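Local atomic coordinates of putative lipoprotein (PDB entry 3NQI), a protein that is of unknown function but is a putative lipoprotein of Bacteroides fragilis, classed tentatively among lipid-binding proteins. Residues A[14-19]-A[25-30]; A[46-51]-A[193-198]. One frame throughout, in Å; residues are numbered along the deposited sequence.

Interaction 1. Residues A[14-19]-A[25-30]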
loop_
_atom_site.group_PDB
_atom_site.type_symbol
_atom_site.label_atom_id
_atom_site.label_comp_id
_atom_site.label_asym_id
_atom_site.label_seq_id
_atom_site.Cartn_x
_atom_site.Cartn_y
_atom_site.Cartn_z
ATOM N N GLY A 14 -9.763 -4.950 -7.661
ATOM C CA GLY A 14 -9.220 -5.184 -6.346
ATOM C C GLY A 14 -7.728 -5.488 -6.392
ATOM O O GLY A 14 -7.134 -5.622 -7.457
ATOM N N VAL A 15 -7.202 -5.700 -5.203
ATOM C CA VAL A 15 -5.788 -5.903 -4.957
ATOM C C VAL A 15 -5.530 -7.399 -5.102
ATOM O O VAL A 15 -6.269 -8.211 -4.588
ATOM C CB VAL A 15 -5.444 -5.401 -3.556
ATOM C CG1 VAL A 15 -4.075 -5.807 -3.180
ATOM C CG2 VAL A 15 -5.627 -3.860 -3.526
ATOM N N VAL A 16 -4.451 -7.743 -5.783
ATOM C CA VAL A 16 -4.086 -9.136 -6.024
ATOM C C VAL A 16 -2.593 -9.311 -5.962
ATOM O O VAL A 16 -1.859 -8.399 -6.177
ATOM C CB VAL A 16 -4.527 -9.632 -7.441
ATOM C CG1 VAL A 16 -5.998 -9.628 -7.571
ATOM C CG2 VAL A 16 -3.832 -8.808 -8.585
ATOM N N LYS A 17 -2.151 -10.531 -5.685
ATOM C CA LYS A 17 -0.758 -10.871 -5.774
ATOM C C LYS A 17 -0.492 -11.207 -7.253
ATOM O O LYS A 17 -1.371 -11.697 -7.944
ATOM C CB LYS A 17 -0.464 -12.096 -4.921
ATOM C CG LYS A 17 0.972 -12.546 -4.959
ATOM C CD LYS A 17 1.154 -13.873 -4.229
ATOM C CE LYS A 17 2.624 -14.292 -4.257
ATOM N NZ LYS A 17 2.953 -15.241 -3.156
ATOM N N VAL A 18 0.723 -10.914 -7.720
ATOM C CA VAL A 18 1.115 -11.153 -9.096
ATOM C C VAL A 18 1.979 -12.421 -9.122
ATOM O O VAL A 18 2.973 -12.498 -8.393
ATOM C CB VAL A 18 1.945 -9.937 -9.604
ATOM C CG1 VAL A 18 2.501 -10.174 -11.048
ATOM C CG2 VAL A 18 1.087 -8.613 -9.442
ATOM N N ASN A 19 1.621 -13.409 -9.949
ATOM C CA ASN A 19 2.446 -14.624 -10.070
ATOM C C ASN A 19 3.264 -14.657 -11.367
ATOM O O ASN A 19 2.775 -14.240 -12.408
ATOM C CB ASN A 19 1.555 -15.842 -10.052
ATOM C CG ASN A 19 0.530 -15.798 -8.953
ATOM O OD1 ASN A 19 -0.686 -15.958 -9.180
ATOM N ND2 ASN A 19 1.007 -15.576 -7.756
ATOM N N VAL A 25 2.224 -14.175 -16.743
ATOM C CA VAL A 25 1.754 -13.584 -15.490
ATOM C C VAL A 25 0.342 -14.034 -15.157
ATOM O O VAL A 25 -0.533 -13.959 -16.011
ATOM C CB VAL A 25 1.739 -12.057 -15.581
ATOM C CG1 VAL A 25 1.122 -11.457 -14.296
ATOM C CG2 VAL A 25 3.123 -11.522 -15.856
ATOM N N THR A 26 0.106 -14.508 -13.931
ATOM C CA THR A 26 -1.271 -14.661 -13.436
ATOM C C THR A 26 -1.404 -13.859 -12.130
ATOM O O THR A 26 -0.437 -13.281 -11.663
ATOM C CB THR A 26 -1.695 -16.138 -13.226
ATOM O OG1 THR A 26 -1.053 -16.678 -12.067
ATOM C CG2 THR A 26 -1.347 -16.978 -14.456
ATOM N N PHE A 27 -2.597 -13.849 -11.568
ATOM C CA PHE A 27 -2.862 -13.193 -10.283
ATOM C C PHE A 27 -3.519 -14.119 -9.263
ATOM O O PHE A 27 -4.098 -15.145 -9.630
ATOM C CB PHE A 27 -3.763 -11.990 -10.522
ATOM C CG PHE A 27 -3.267 -11.087 -11.605
ATOM C CD1 PHE A 27 -2.241 -10.194 -11.358
ATOM C CD2 PHE A 27 -3.804 -11.161 -12.889
ATOM C CE1 PHE A 27 -1.792 -9.358 -12.347
ATOM C CE2 PHE A 27 -3.347 -10.340 -13.892
ATOM C CZ PHE A 27 -2.329 -9.441 -13.629
ATOM N N THR A 28 -3.408 -13.757 -7.989
ATOM C CA THR A 28 -4.096 -14.480 -6.892
ATOM C C THR A 28 -4.852 -13.493 -6.015
ATOM O O THR A 28 -4.245 -12.561 -5.506
ATOM C CB THR A 28 -3.095 -15.276 -6.042
ATOM O OG1 THR A 28 -2.419 -16.214 -6.888
ATOM C CG2 THR A 28 -3.789 -16.027 -4.880
ATOM N N ASP A 29 -6.169 -13.678 -5.840
ATOM C CA ASP A 29 -6.928 -12.726 -5.017
ATOM C C ASP A 29 -6.727 -13.052 -3.539
ATOM O O ASP A 29 -6.039 -14.023 -3.198
ATOM C CB ASP A 29 -8.420 -12.667 -5.426
ATOM C CG ASP A 29 -9.199 -13.928 -5.092
ATOM O OD1 ASP A 29 -8.710 -14.805 -4.337
ATOM O OD2 ASP A 29 -10.351 -14.042 -5.591
ATOM N N ALA A 30 -7.304 -12.221 -2.668
ATOM C CA ALA A 30 -7.147 -12.369 -1.194
ATOM C C ALA A 30 -7.766 -13.666 -0.661
ATOM O O ALA A 30 -7.330 -14.201 0.354
ATOM C CB ALA A 30 -7.731 -11.156 -0.472
HETATM O O HOH W 1 -7.856 -9.762 -3.515
#

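Interaction 2. Residues A[46-51]-A[193-198]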
loop_
_atom_site.group_PDB
_atom_site.type_symbol
_atom_site.label_atom_id
_atom_site.label_comp_id
_atom_site.label_asym_id
_atom_site.label_seq_id
_atom_site.Cartn_x
_atom_site.Cartn_y
_atom_site.Cartn_z
ATOM N N ASN A 46 5.626 -6.106 -14.184
ATOM C CA ASN A 46 6.683 -6.575 -13.287
ATOM C C ASN A 46 6.419 -5.986 -11.879
ATOM O O ASN A 46 6.866 -4.890 -11.577
ATOM C CB ASN A 46 8.061 -6.127 -13.798
ATOM C CG ASN A 46 9.214 -6.894 -13.154
ATOM O OD1 ASN A 46 9.010 -7.801 -12.348
ATOM N ND2 ASN A 46 10.432 -6.535 -13.524
ATOM N N ALA A 47 5.631 -6.673 -11.074
ATOM C CA ALA A 47 5.313 -6.185 -9.737
ATOM C C ALA A 47 5.120 -7.419 -8.904
ATOM O O ALA A 47 4.933 -8.505 -9.443
ATOM C CB ALA A 47 4.035 -5.325 -9.766
ATOM N N ARG A 48 5.163 -7.253 -7.598
ATOM C CA ARG A 48 4.894 -8.339 -6.674
ATOM C C ARG A 48 3.419 -8.313 -6.364
ATOM O O ARG A 48 2.781 -9.372 -6.235
ATOM C CB ARG A 48 5.756 -8.180 -5.419
ATOM C CG ARG A 48 6.045 -9.505 -4.702
ATOM C CD ARG A 48 6.699 -9.354 -3.331
ATOM N NE ARG A 48 5.851 -8.565 -2.462
ATOM C CZ ARG A 48 4.745 -8.981 -1.828
ATOM N NH1 ARG A 48 4.291 -10.235 -1.889
ATOM N NH2 ARG A 48 4.077 -8.098 -1.111
HETATM N N MSE A 49 2.839 -7.101 -6.286
HETATM C CA MSE A 49 1.411 -6.921 -6.009
HETATM C C MSE A 49 0.759 -5.926 -6.978
HETATM O O MSE A 49 1.405 -5.041 -7.431
HETATM C CB MSE A 49 1.228 -6.383 -4.584
HETATM C CG MSE A 49 1.693 -7.290 -3.458
HETATM SE SE MSE A 49 0.353 -8.693 -3.089
HETATM C CE MSE A 49 -1.556 -7.915 -2.947
ATOM N N ALA A 50 -0.555 -6.031 -7.252
ATOM C CA ALA A 50 -1.194 -5.191 -8.270
ATOM C C ALA A 50 -2.631 -4.863 -7.932
ATOM O O ALA A 50 -3.180 -5.484 -7.066
ATOM C CB ALA A 50 -1.177 -5.913 -9.713
ATOM N N TYR A 51 -3.154 -3.814 -8.537
ATOM C CA TYR A 51 -4.591 -3.540 -8.589
ATOM C C TYR A 51 -5.098 -3.867 -10.013
ATOM O O TYR A 51 -4.580 -3.348 -11.012
ATOM C CB TYR A 51 -4.847 -2.076 -8.239
ATOM C CG TYR A 51 -6.300 -1.701 -8.224
ATOM C CD1 TYR A 51 -7.091 -1.994 -7.132
ATOM C CD2 TYR A 51 -6.884 -1.041 -9.316
ATOM C CE1 TYR A 51 -8.453 -1.642 -7.100
ATOM C CE2 TYR A 51 -8.236 -0.675 -9.288
ATOM C CZ TYR A 51 -8.998 -0.973 -8.173
ATOM O OH TYR A 51 -10.331 -0.648 -8.141
ATOM N N ALA A 193 0.902 -1.575 -1.437
ATOM C CA ALA A 193 1.086 -2.883 -0.833
ATOM C C ALA A 193 2.531 -3.056 -0.335
ATOM O O ALA A 193 3.507 -2.677 -1.029
ATOM C CB ALA A 193 0.706 -4.001 -1.835
ATOM N N TYR A 194 2.649 -3.622 0.874
ATOM C CA TYR A 194 3.906 -3.742 1.630
ATOM C C TYR A 194 4.187 -5.169 2.036
ATOM O O TYR A 194 3.440 -5.784 2.824
ATOM C CB TYR A 194 3.898 -2.905 2.923
ATOM C CG TYR A 194 3.697 -1.443 2.659
ATOM C CD1 TYR A 194 2.429 -0.912 2.488
ATOM C CD2 TYR A 194 4.762 -0.619 2.505
ATOM C CE1 TYR A 194 2.243 0.426 2.166
ATOM C CE2 TYR A 194 4.600 0.748 2.220
ATOM C CZ TYR A 194 3.377 1.259 2.053
ATOM O OH TYR A 194 3.240 2.589 1.727
ATOM N N GLU A 195 5.305 -5.686 1.530
ATOM C CA GLU A 195 5.784 -6.993 1.990
ATOM C C GLU A 195 6.487 -6.785 3.327
ATOM O O GLU A 195 7.518 -6.121 3.402
ATOM C CB GLU A 195 6.766 -7.610 0.937
ATOM C CG GLU A 195 6.778 -9.135 0.894
ATOM C CD GLU A 195 7.365 -9.796 2.148
ATOM O OE1 GLU A 195 8.202 -9.170 2.840
ATOM O OE2 GLU A 195 7.052 -10.967 2.404
ATOM N N ILE A 196 5.974 -7.382 4.384
ATOM C CA ILE A 196 6.430 -7.095 5.731
ATOM C C ILE A 196 7.134 -8.297 6.437
ATOM O O ILE A 196 7.390 -8.218 7.613
ATOM C CB ILE A 196 5.330 -6.554 6.606
ATOM C CG1 ILE A 196 4.162 -7.546 6.691
ATOM C CG2 ILE A 196 4.861 -5.148 6.089
ATOM C CD1 ILE A 196 3.291 -7.285 7.916
ATOM N N SER A 197 7.529 -9.335 5.688
ATOM C CA SER A 197 8.150 -10.503 6.306
ATOM C C SER A 197 9.441 -10.140 7.022
ATOM O O SER A 197 9.725 -10.651 8.110
ATOM C CB SER A 197 8.408 -11.595 5.275
ATOM O OG SER A 197 7.177 -12.066 4.779
ATOM N N GLN A 198 10.196 -9.247 6.450
ATOM C CA GLN A 198 11.462 -8.855 7.094
ATOM C C GLN A 198 11.175 -8.086 8.384
ATOM O O GLN A 198 11.823 -8.335 9.394
ATOM C CB GLN A 198 12.358 -8.050 6.172
ATOM C CG GLN A 198 12.986 -8.906 5.042
ATOM C CD GLN A 198 13.901 -8.124 4.117
ATOM O OE1 GLN A 198 13.924 -6.902 4.152
ATOM N NE2 GLN A 198 14.679 -8.839 3.294
HETATM O O HOH W 2 4.387 -5.555 -2.281
#

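Interaction 1. Residues A[14-19]-A[25-30]
Lys17 and Thr28 face each other as an antiparallel hydrogen-bonded pair, their backbones joined twice: Lys17 N reaches Thr28 O at 2.9 Å, and Thr28 N returns the bond to Lys17 O. Asn19 and Thr26 form the next such pair, with Asn19 N 2.7 Å from Thr26 O and the N-H...O angle a nearly straight 169°. Between them Val18 and Phe27 make the non-hydrogen-bonded pair, where CA of Phe27 leans its hydrogen on Lys17 O.

The two sides of this beta hairpin differ in chemistry. On the side of Asn19, Thr26 and Thr28, the Thr28 hydroxyl OG1 donates to Asn19 OD1 over 2.9 Å, lying in the amide's carbonyl plane on a lone pair. With CG of Asn19 set anti to its own carbonyl carbon (chi1 -47°), the amide extends over the facing strand and spans the two threonines. Thr26 OG1 lies 3.0 Å from Asn19 OD1, but its hydrogen bond is to Glu34 on strand 34-37. These short polar side chains let hydroxyl and amide meet, whereas Lys17, on the same face, leads its long chain away. On the reverse side, Val16 CG2 comes obliquely to Phe27 CD1 at 3.5 Å, while Val18 CG2 sits at the edge of the ring and Val18 CG1 meets Val25 CG1 at 3.8 Å. Beta-branched valines suit the extended backbone and give the ring an apolar flank, with Val43, Pro37 and Pro77 also packing on Phe27.

Farther out, a water bridges the diverging ends, donating to Val15 O and accepting from Ala30 N, and Asp29 OD1 takes the amide of Thr33. The backbone bonds set the register; the Asn-Thr bond adds a directional link on one face, and the valines contribute to the apolar surroundings of Phe27 on the other.

Interaction 2. Residues A[46-51]-A[193-198]
Arg48 and Glu195 meet through carbon rather than through charge: the CG of Glu195 lies 3.3 Å above the guanidinium plane of Arg48, over its centre, and Glu195 CB is 3.4 Å from Arg48 NH2. The guanidinium and carboxylate planes stand 87° apart, and Arg48 NH1 remains 5.2 Å from Glu195 OE2, so no salt bridge forms. The bend of the arginine at chi3 (59°) turns its flat end across the glutamate's methylenes. Arginine suits the place because its broad planar face can pack on CH2 groups while NH2 keeps hydrogen bonds to Thr123 and a water.

The apolar part is small. Met49, a selenomethionine, places CB 3.7 Å from Ala193 CB; the small alanine is consistent with the close approach here, where both side chains touch Ile80 of the intervening strand 78-87.

Polar bonds run beside this packing. The water, 2.8 Å from Arg48 NH2, bonds weakly to Ala193 O. Glu195 OE1 accepts Ser197 N from above the carboxylate plane, at 2.9 Å, near the start of helix 197-207, just after the N-cap residue Ile196. Asp81 takes the amides of Arg48 and Met49.

The direct contact is thus aliphatic carbon on a guanidinium face. With Arg48 NH2 bonded to Thr123 and the water, and Glu195 OE1 to Ser197 N, the attraction between the opposite charges is probably long-range only.

In the fold
Interactions 1 and 2 adjoin on antiparallel neighbouring strands 11-21 and 49-56, where Val16 N to Ala50 O (2.9 Å) and Val18 N to Arg48 O are probable hydrogen bonds. The selenomethionine methyl of Met49 also packs on Val15. Interaction 1 is local, a hairpin closed within a few residues and partly buried, its centre about 14 Å from the centre of the chain; its chemistry is mainly backbone pairing. Interaction 2 is buried, its centre about 8 Å from that point, and unites regions 142 residues apart without any direct hydrogen bond. Sheet pairing carries on from the hairpin through 49-56 and 78-87 to 186-195; interaction 2 adds side-chain packing between the strands flanking 78-87.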